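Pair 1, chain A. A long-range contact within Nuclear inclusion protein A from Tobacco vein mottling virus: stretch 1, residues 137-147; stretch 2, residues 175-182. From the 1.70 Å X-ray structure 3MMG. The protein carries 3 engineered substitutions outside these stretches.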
# COMPACT_ATOMS: atom_id res chain seq x y z
N THR A 137 6.50 -9.76 -13.14
CA THR A 137 5.66 -9.42 -12.01
C THR A 137 5.51 -7.91 -11.88
O THR A 137 6.13 -7.12 -12.61
CB THR A 137 6.22 -9.95 -10.65
OG1 THR A 137 7.33 -9.13 -10.24
CG2 THR A 137 6.67 -11.42 -10.72
N SER A 138 4.67 -7.51 -10.92
CA SER A 138 4.56 -6.11 -10.54
C SER A 138 5.41 -5.80 -9.31
O SER A 138 5.26 -4.74 -8.67
CB SER A 138 3.09 -5.74 -10.31
OG SER A 138 2.40 -5.69 -11.55
N PHE A 139 6.30 -6.72 -8.95
CA PHE A 139 7.13 -6.53 -7.76
C PHE A 139 8.48 -5.90 -8.10
O PHE A 139 9.09 -6.23 -9.11
CB PHE A 139 7.40 -7.86 -7.03
CG PHE A 139 6.19 -8.49 -6.40
CD1 PHE A 139 5.57 -7.89 -5.28
CD2 PHE A 139 5.67 -9.68 -6.90
CE1 PHE A 139 4.42 -8.49 -4.68
CE2 PHE A 139 4.53 -10.28 -6.31
CZ PHE A 139 3.91 -9.67 -5.20
N TRP A 140 8.93 -5.01 -7.22
CA TRP A 140 10.29 -4.47 -7.30
C TRP A 140 11.00 -4.69 -5.97
O TRP A 140 10.43 -4.43 -4.90
CB TRP A 140 10.24 -2.96 -7.53
CG TRP A 140 9.76 -2.54 -8.88
CD1 TRP A 140 8.48 -2.64 -9.36
CD2 TRP A 140 10.53 -1.91 -9.90
NE1 TRP A 140 8.42 -2.12 -10.64
CE2 TRP A 140 9.66 -1.67 -10.99
CE3 TRP A 140 11.89 -1.53 -10.00
CZ2 TRP A 140 10.10 -1.05 -12.18
CZ3 TRP A 140 12.33 -0.92 -11.19
CH2 TRP A 140 11.42 -0.66 -12.25
N GLN A 141 12.24 -5.12 -6.04
CA GLN A 141 13.02 -5.31 -4.82
C GLN A 141 13.46 -3.96 -4.23
O GLN A 141 13.77 -3.00 -4.96
CB GLN A 141 14.25 -6.19 -5.11
CG GLN A 141 14.96 -6.65 -3.84
CD GLN A 141 16.08 -7.65 -4.11
OE1 GLN A 141 16.33 -8.01 -5.25
NE2 GLN A 141 16.74 -8.10 -3.05
N HIS A 142 13.50 -3.90 -2.90
CA HIS A 142 14.09 -2.77 -2.20
C HIS A 142 14.83 -3.30 -0.97
O HIS A 142 14.66 -4.47 -0.58
CB HIS A 142 13.02 -1.69 -1.83
CG HIS A 142 12.08 -2.11 -0.74
ND1 HIS A 142 12.40 -2.00 0.60
CD2 HIS A 142 10.80 -2.58 -0.78
CE1 HIS A 142 11.38 -2.42 1.33
NE2 HIS A 142 10.40 -2.78 0.52
N TRP A 143 15.68 -2.44 -0.39
CA TRP A 143 16.53 -2.82 0.74
C TRP A 143 16.26 -2.07 2.06
O TRP A 143 17.15 -2.00 2.91
CB TRP A 143 18.01 -2.73 0.33
CG TRP A 143 18.40 -3.86 -0.60
CD1 TRP A 143 18.98 -5.05 -0.24
CD2 TRP A 143 18.21 -3.92 -2.02
NE1 TRP A 143 19.17 -5.84 -1.36
CE2 TRP A 143 18.70 -5.17 -2.46
CE3 TRP A 143 17.67 -3.04 -2.97
CZ2 TRP A 143 18.68 -5.55 -3.81
CZ3 TRP A 143 17.65 -3.41 -4.32
CH2 TRP A 143 18.15 -4.67 -4.72
N ILE A 144 15.05 -1.55 2.23
CA ILE A 144 14.67 -0.81 3.44
C ILE A 144 14.17 -1.81 4.48
O ILE A 144 13.29 -2.63 4.19
CB ILE A 144 13.57 0.24 3.14
CG1 ILE A 144 14.04 1.23 2.06
CG2 ILE A 144 13.13 0.99 4.45
CD1 ILE A 144 12.93 2.01 1.34
N THR A 145 14.74 -1.74 5.67
CA THR A 145 14.31 -2.56 6.81
C THR A 145 12.80 -2.43 7.06
O THR A 145 12.27 -1.32 7.17
CB THR A 145 15.11 -2.18 8.09
OG1 THR A 145 16.48 -2.53 7.91
CG2 THR A 145 14.55 -2.88 9.35
N THR A 146 12.13 -3.58 7.15
CA THR A 146 10.71 -3.62 7.46
C THR A 146 10.40 -4.70 8.51
O THR A 146 11.11 -5.70 8.64
CB THR A 146 9.87 -3.95 6.21
OG1 THR A 146 10.36 -5.16 5.64
CG2 THR A 146 10.00 -2.88 5.19
N LYS A 147 9.32 -4.47 9.24
CA LYS A 147 8.80 -5.42 10.21
C LYS A 147 7.45 -5.89 9.67
O LYS A 147 6.84 -5.17 8.87
CB LYS A 147 8.55 -4.69 11.52
CG LYS A 147 9.76 -4.29 12.31
CD LYS A 147 9.24 -3.82 13.66
CE LYS A 147 10.29 -3.84 14.76
NZ LYS A 147 9.60 -3.90 16.09
N GLY A 175 15.46 -12.54 3.80
CA GLY A 175 15.05 -11.21 4.26
C GLY A 175 14.93 -10.14 3.19
O GLY A 175 14.65 -8.97 3.52
N SER A 176 15.16 -10.51 1.92
CA SER A 176 14.95 -9.59 0.78
C SER A 176 13.53 -9.03 0.88
O SER A 176 12.64 -9.74 1.31
CB SER A 176 15.10 -10.32 -0.56
OG SER A 176 16.44 -10.73 -0.80
N ASN A 177 13.34 -7.78 0.45
CA ASN A 177 12.04 -7.12 0.51
C ASN A 177 11.56 -6.68 -0.86
O ASN A 177 12.37 -6.32 -1.71
CB ASN A 177 12.11 -5.89 1.41
CG ASN A 177 12.18 -6.24 2.85
OD1 ASN A 177 11.67 -7.28 3.29
ND2 ASN A 177 12.81 -5.37 3.63
N TYR A 178 10.24 -6.65 -1.06
CA TYR A 178 9.67 -6.28 -2.36
C TYR A 178 8.43 -5.43 -2.16
O TYR A 178 7.62 -5.70 -1.27
CB TYR A 178 9.30 -7.51 -3.19
CG TYR A 178 10.45 -8.45 -3.40
CD1 TYR A 178 10.74 -9.40 -2.43
CD2 TYR A 178 11.27 -8.37 -4.54
CE1 TYR A 178 11.81 -10.24 -2.56
CE2 TYR A 178 12.37 -9.26 -4.68
CZ TYR A 178 12.60 -10.18 -3.67
OH TYR A 178 13.64 -11.09 -3.68
N PHE A 179 8.32 -4.39 -2.97
CA PHE A 179 7.10 -3.62 -3.04
C PHE A 179 6.35 -3.91 -4.33
O PHE A 179 6.94 -4.44 -5.29
CB PHE A 179 7.36 -2.12 -2.85
CG PHE A 179 8.01 -1.41 -4.01
CD1 PHE A 179 7.22 -0.85 -5.04
CD2 PHE A 179 9.40 -1.20 -4.03
CE1 PHE A 179 7.81 -0.11 -6.07
CE2 PHE A 179 10.00 -0.44 -5.05
CZ PHE A 179 9.21 0.09 -6.07
N VAL A 180 5.07 -3.56 -4.35
CA VAL A 180 4.25 -3.77 -5.57
C VAL A 180 4.02 -2.40 -6.18
O VAL A 180 3.61 -1.48 -5.48
CB VAL A 180 2.87 -4.47 -5.30
CG1 VAL A 180 2.13 -3.81 -4.10
CG2 VAL A 180 2.00 -4.51 -6.58
N GLU A 181 4.27 -2.28 -7.49
CA GLU A 181 4.19 -1.00 -8.17
C GLU A 181 2.76 -0.65 -8.54
O GLU A 181 1.97 -1.53 -8.85
CB GLU A 181 5.04 -1.02 -9.45
CG GLU A 181 4.58 -2.07 -10.46
CD GLU A 181 4.94 -1.74 -11.90
OE1 GLU A 181 6.13 -1.59 -12.21
OE2 GLU A 181 4.01 -1.66 -12.72
N PHE A 182 2.46 0.65 -8.53
CA PHE A 182 1.25 1.15 -9.18
C PHE A 182 1.38 1.02 -10.68
O PHE A 182 2.48 1.14 -11.21
CB PHE A 182 0.96 2.60 -8.75
CG PHE A 182 0.46 2.66 -7.35
CD1 PHE A 182 1.36 2.86 -6.29
CD2 PHE A 182 -0.86 2.35 -7.06
CE1 PHE A 182 0.93 2.83 -4.98
CE2 PHE A 182 -1.31 2.31 -5.72
CZ PHE A 182 -0.41 2.54 -4.68
O HOH W 1 3.73 -4.38 -13.69
O HOH W 2 16.03 -6.86 -0.46
O HOH W 3 15.67 -10.90 -5.47
O HOH W 4 18.80 -10.23 -3.10
O HOH W 5 13.44 -6.11 6.88

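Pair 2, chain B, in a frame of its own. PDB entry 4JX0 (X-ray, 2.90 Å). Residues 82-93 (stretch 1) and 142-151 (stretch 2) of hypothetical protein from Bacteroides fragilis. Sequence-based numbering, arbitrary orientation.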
# COMPACT_ATOMS: atom_id res chain seq x y z
N LYS B 82 -23.98 0.34 -24.12
CA LYS B 82 -22.85 1.20 -23.73
C LYS B 82 -23.01 1.52 -22.25
O LYS B 82 -24.06 2.04 -21.86
CB LYS B 82 -22.78 2.48 -24.57
CG LYS B 82 -22.40 2.26 -26.02
CD LYS B 82 -22.17 3.59 -26.75
CE LYS B 82 -21.51 3.42 -28.10
NZ LYS B 82 -21.11 4.72 -28.70
N VAL B 83 -21.99 1.23 -21.43
CA VAL B 83 -22.01 1.48 -19.99
C VAL B 83 -20.83 2.34 -19.59
O VAL B 83 -19.78 2.33 -20.24
CB VAL B 83 -22.03 0.17 -19.16
CG1 VAL B 83 -23.38 -0.52 -19.29
CG2 VAL B 83 -20.89 -0.78 -19.55
N ASN B 84 -20.98 3.09 -18.49
CA ASN B 84 -19.92 3.95 -17.97
C ASN B 84 -20.17 4.26 -16.51
O ASN B 84 -21.28 4.06 -16.03
CB ASN B 84 -19.84 5.25 -18.80
CG ASN B 84 -18.45 5.90 -18.80
OD1 ASN B 84 -17.58 5.64 -17.95
ND2 ASN B 84 -18.20 6.78 -19.77
N LEU B 85 -19.14 4.76 -15.81
CA LEU B 85 -19.26 5.19 -14.42
C LEU B 85 -19.31 6.71 -14.35
O LEU B 85 -18.80 7.39 -15.23
CB LEU B 85 -18.08 4.70 -13.58
CG LEU B 85 -18.07 3.24 -13.24
CD1 LEU B 85 -16.69 2.81 -12.83
CD2 LEU B 85 -19.08 2.91 -12.14
N MSE B 86 -19.88 7.23 -13.28
CA MSE B 86 -19.91 8.67 -13.07
C MSE B 86 -19.74 8.96 -11.60
O MSE B 86 -20.08 8.13 -10.77
CB MSE B 86 -21.18 9.31 -13.64
CG MSE B 86 -22.44 9.03 -12.86
SE MSE B 86 -23.82 10.25 -13.42
CE MSE B 86 -23.29 11.83 -12.34
N LYS B 87 -19.19 10.13 -11.29
CA LYS B 87 -18.94 10.55 -9.92
C LYS B 87 -20.21 11.16 -9.36
O LYS B 87 -20.59 12.25 -9.77
CB LYS B 87 -17.77 11.54 -9.88
CG LYS B 87 -17.34 11.97 -8.49
CD LYS B 87 -16.07 12.79 -8.58
CE LYS B 87 -15.83 13.66 -7.37
NZ LYS B 87 -15.62 12.88 -6.13
N GLU B 88 -20.88 10.43 -8.46
CA GLU B 88 -22.08 10.92 -7.80
C GLU B 88 -21.73 11.10 -6.33
O GLU B 88 -21.78 10.15 -5.55
CB GLU B 88 -23.27 9.97 -8.02
CG GLU B 88 -24.60 10.51 -7.51
CD GLU B 88 -25.08 11.78 -8.18
OE1 GLU B 88 -25.60 11.70 -9.32
OE2 GLU B 88 -24.92 12.86 -7.57
N ASP B 89 -21.33 12.33 -5.96
CA ASP B 89 -20.90 12.69 -4.61
C ASP B 89 -22.03 12.60 -3.56
O ASP B 89 -21.73 12.41 -2.38
CB ASP B 89 -20.31 14.11 -4.59
CG ASP B 89 -19.02 14.26 -5.39
OD1 ASP B 89 -18.15 13.37 -5.29
OD2 ASP B 89 -18.87 15.29 -6.08
N LYS B 90 -23.31 12.71 -3.98
CA LYS B 90 -24.47 12.62 -3.09
C LYS B 90 -24.49 11.29 -2.29
O LYS B 90 -24.98 11.28 -1.16
CB LYS B 90 -25.78 12.76 -3.88
CG LYS B 90 -26.00 14.15 -4.50
CD LYS B 90 -27.21 14.19 -5.44
CE LYS B 90 -27.27 15.46 -6.27
NZ LYS B 90 -28.43 15.48 -7.20
N LEU B 91 -23.96 10.19 -2.87
CA LEU B 91 -23.92 8.87 -2.22
C LEU B 91 -22.94 8.79 -1.04
O LEU B 91 -23.03 7.85 -0.25
CB LEU B 91 -23.58 7.75 -3.22
CG LEU B 91 -24.74 7.23 -4.06
CD1 LEU B 91 -25.15 8.22 -5.11
CD2 LEU B 91 -24.38 5.92 -4.73
N VAL B 92 -21.99 9.72 -0.95
CA VAL B 92 -21.03 9.74 0.14
C VAL B 92 -21.77 10.15 1.43
O VAL B 92 -21.47 9.60 2.49
CB VAL B 92 -19.83 10.69 -0.17
CG1 VAL B 92 -18.87 10.76 1.00
CG2 VAL B 92 -19.09 10.24 -1.43
N THR B 93 -22.76 11.08 1.31
CA THR B 93 -23.59 11.60 2.42
C THR B 93 -24.32 10.47 3.21
O THR B 93 -24.36 10.55 4.44
CB THR B 93 -24.63 12.61 1.88
OG1 THR B 93 -24.01 13.47 0.92
CG2 THR B 93 -25.24 13.46 2.99
N TYR B 142 -9.00 11.28 1.09
CA TYR B 142 -10.09 11.73 0.22
C TYR B 142 -11.04 10.58 0.07
O TYR B 142 -10.65 9.42 0.23
CB TYR B 142 -9.56 12.20 -1.14
CG TYR B 142 -8.59 13.36 -1.05
CD1 TYR B 142 -7.25 13.14 -0.78
CD2 TYR B 142 -9.01 14.66 -1.26
CE1 TYR B 142 -6.35 14.20 -0.68
CE2 TYR B 142 -8.12 15.73 -1.18
CZ TYR B 142 -6.79 15.49 -0.88
OH TYR B 142 -5.87 16.51 -0.78
N VAL B 143 -12.29 10.88 -0.26
CA VAL B 143 -13.31 9.86 -0.42
C VAL B 143 -14.15 10.17 -1.64
O VAL B 143 -14.32 11.34 -1.99
CB VAL B 143 -14.18 9.74 0.87
CG1 VAL B 143 -15.06 10.96 1.08
CG2 VAL B 143 -15.01 8.47 0.85
N MSE B 144 -14.66 9.14 -2.29
CA MSE B 144 -15.54 9.37 -3.43
C MSE B 144 -16.45 8.19 -3.68
O MSE B 144 -16.12 7.05 -3.35
CB MSE B 144 -14.75 9.67 -4.70
CG MSE B 144 -13.81 8.57 -5.13
SE MSE B 144 -13.08 8.96 -6.88
CE MSE B 144 -14.55 8.50 -7.91
N ALA B 145 -17.61 8.50 -4.28
CA ALA B 145 -18.63 7.53 -4.65
C ALA B 145 -18.87 7.62 -6.13
O ALA B 145 -18.85 8.72 -6.70
CB ALA B 145 -19.91 7.79 -3.87
N ILE B 146 -19.09 6.47 -6.78
CA ILE B 146 -19.33 6.38 -8.22
C ILE B 146 -20.53 5.49 -8.48
O ILE B 146 -20.76 4.54 -7.71
CB ILE B 146 -18.08 5.87 -9.00
CG1 ILE B 146 -17.38 4.71 -8.27
CG2 ILE B 146 -17.13 7.02 -9.22
CD1 ILE B 146 -16.56 3.80 -9.15
N LYS B 147 -21.31 5.79 -9.53
CA LYS B 147 -22.49 4.99 -9.88
C LYS B 147 -22.42 4.56 -11.33
O LYS B 147 -21.88 5.29 -12.17
CB LYS B 147 -23.82 5.72 -9.59
CG LYS B 147 -24.10 6.97 -10.41
CD LYS B 147 -25.46 7.55 -10.03
CE LYS B 147 -25.85 8.75 -10.87
NZ LYS B 147 -27.16 9.33 -10.46
N LEU B 148 -22.96 3.37 -11.61
CA LEU B 148 -23.01 2.82 -12.96
C LEU B 148 -24.15 3.46 -13.74
O LEU B 148 -25.22 3.72 -13.18
CB LEU B 148 -23.19 1.29 -12.87
CG LEU B 148 -23.18 0.53 -14.18
CD1 LEU B 148 -21.81 0.56 -14.82
CD2 LEU B 148 -23.64 -0.89 -13.98
N THR B 149 -23.91 3.73 -15.04
CA THR B 149 -24.90 4.36 -15.93
C THR B 149 -24.96 3.66 -17.28
O THR B 149 -24.01 2.98 -17.65
CB THR B 149 -24.57 5.85 -16.13
OG1 THR B 149 -23.36 5.98 -16.88
CG2 THR B 149 -24.45 6.62 -14.83
N MSE B 150 -26.06 3.85 -18.01
CA MSE B 150 -26.27 3.34 -19.37
C MSE B 150 -26.46 4.53 -20.28
O MSE B 150 -27.15 5.49 -19.89
CB MSE B 150 -27.49 2.43 -19.44
CG MSE B 150 -27.25 1.05 -18.90
SE MSE B 150 -28.75 -0.12 -19.27
CE MSE B 150 -30.22 0.92 -18.52
N GLU B 151 -25.87 4.50 -21.48
CA GLU B 151 -25.96 5.64 -22.39
C GLU B 151 -27.38 5.83 -22.96
O GLU B 151 -28.02 6.86 -22.69
CB GLU B 151 -24.94 5.51 -23.54
CG GLU B 151 -24.77 6.76 -24.37
CD GLU B 151 -23.80 6.58 -25.52
OE1 GLU B 151 -22.57 6.56 -25.25
OE2 GLU B 151 -24.26 6.45 -26.67

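The sharpest difference lies on the sheet face that carries W140(A) and F179(A) in pair 1 and the matching M86(B) and K147(B) in pair 2. In pair 1 this face is aromatic: CB of W140(A) sits over the face of the F179(A) ring, 3.5 Å from its CZ, while the five-membered ring of W140(A) lies nearly parallel to the F179(A) ring but slid aside, so that the rings barely overlap. In pair 2 two unbranched chains start from the same backbone positions; K147(B) stays near the place of F179(A), but M86(B), with chi1 p where W140(A) has m, takes a different course, and its SE lies 3.6 Å from CE of K147(B).

The backbones beneath are nevertheless alike, superposing with an RMSD of 0.9 Å over 14 central residues. Each pair is an antiparallel two-strand ladder, with W140(A)–F179(A) and M86(B)–K147(B) as equivalent hydrogen-bonded pairs. N of W140(A) donates to O of F179(A) at 2.8 Å, and N of M86(B) to O of K147(B) at 3.0 Å; the reciprocal bonds, F179(A) N to W140(A) O and K147(B) N to M86(B) O, are both 2.9 Å.

Polar anchors differ as well. The indole NE1 of W140(A) donates to OE1 of E181(A) at 2.8 Å, tying the ring to the opposing strand two residues beyond its bridge partner. At the position of E181(A), pair 2 has T149(B), whose CG2 packs 3.7 Å from CG of M86(B) and whose OG1 donates to O of N84(B) at 3.0 Å. K147(B), where pair 1 has F179(A), instead extends its amine to E88(B), forming a salt bridge of 3.1 Å between NZ and OE1. E88(B) matches H142(A), whose ring is covered on one face by N177(A), with CE1 3.5 Å from CB of N177(A).

The other face is more conservative. F139(A) and L85(B) coincide, as do V180(A) and L148(B), and both pairs are apolar here: CE1 of F139(A) approaches CB of V180(A) to 4.4 Å, and CD2 of L85(B) lies 4.5 Å from CB of L148(B). Q141(A) and K87(B) also overlay closely, yet water 3 joins Q141(A) to Y178(A), with 3.0 Å to OE1 and 2.7 Å to OH respectively, whereas NZ of K87(B) forms a salt bridge with OD1 of D89(B) at 2.7 Å.

At the matched positions N177(A) and A145(B), packing changes again. ND2 of N177(A) makes a weak 2.8 Å hydrogen bond to O of I144(A), while the small A145(B) receives apolar neighbours, its CB lying 3.7 Å from CB of L91(B) and 3.6 Å from CG2 of V92(B).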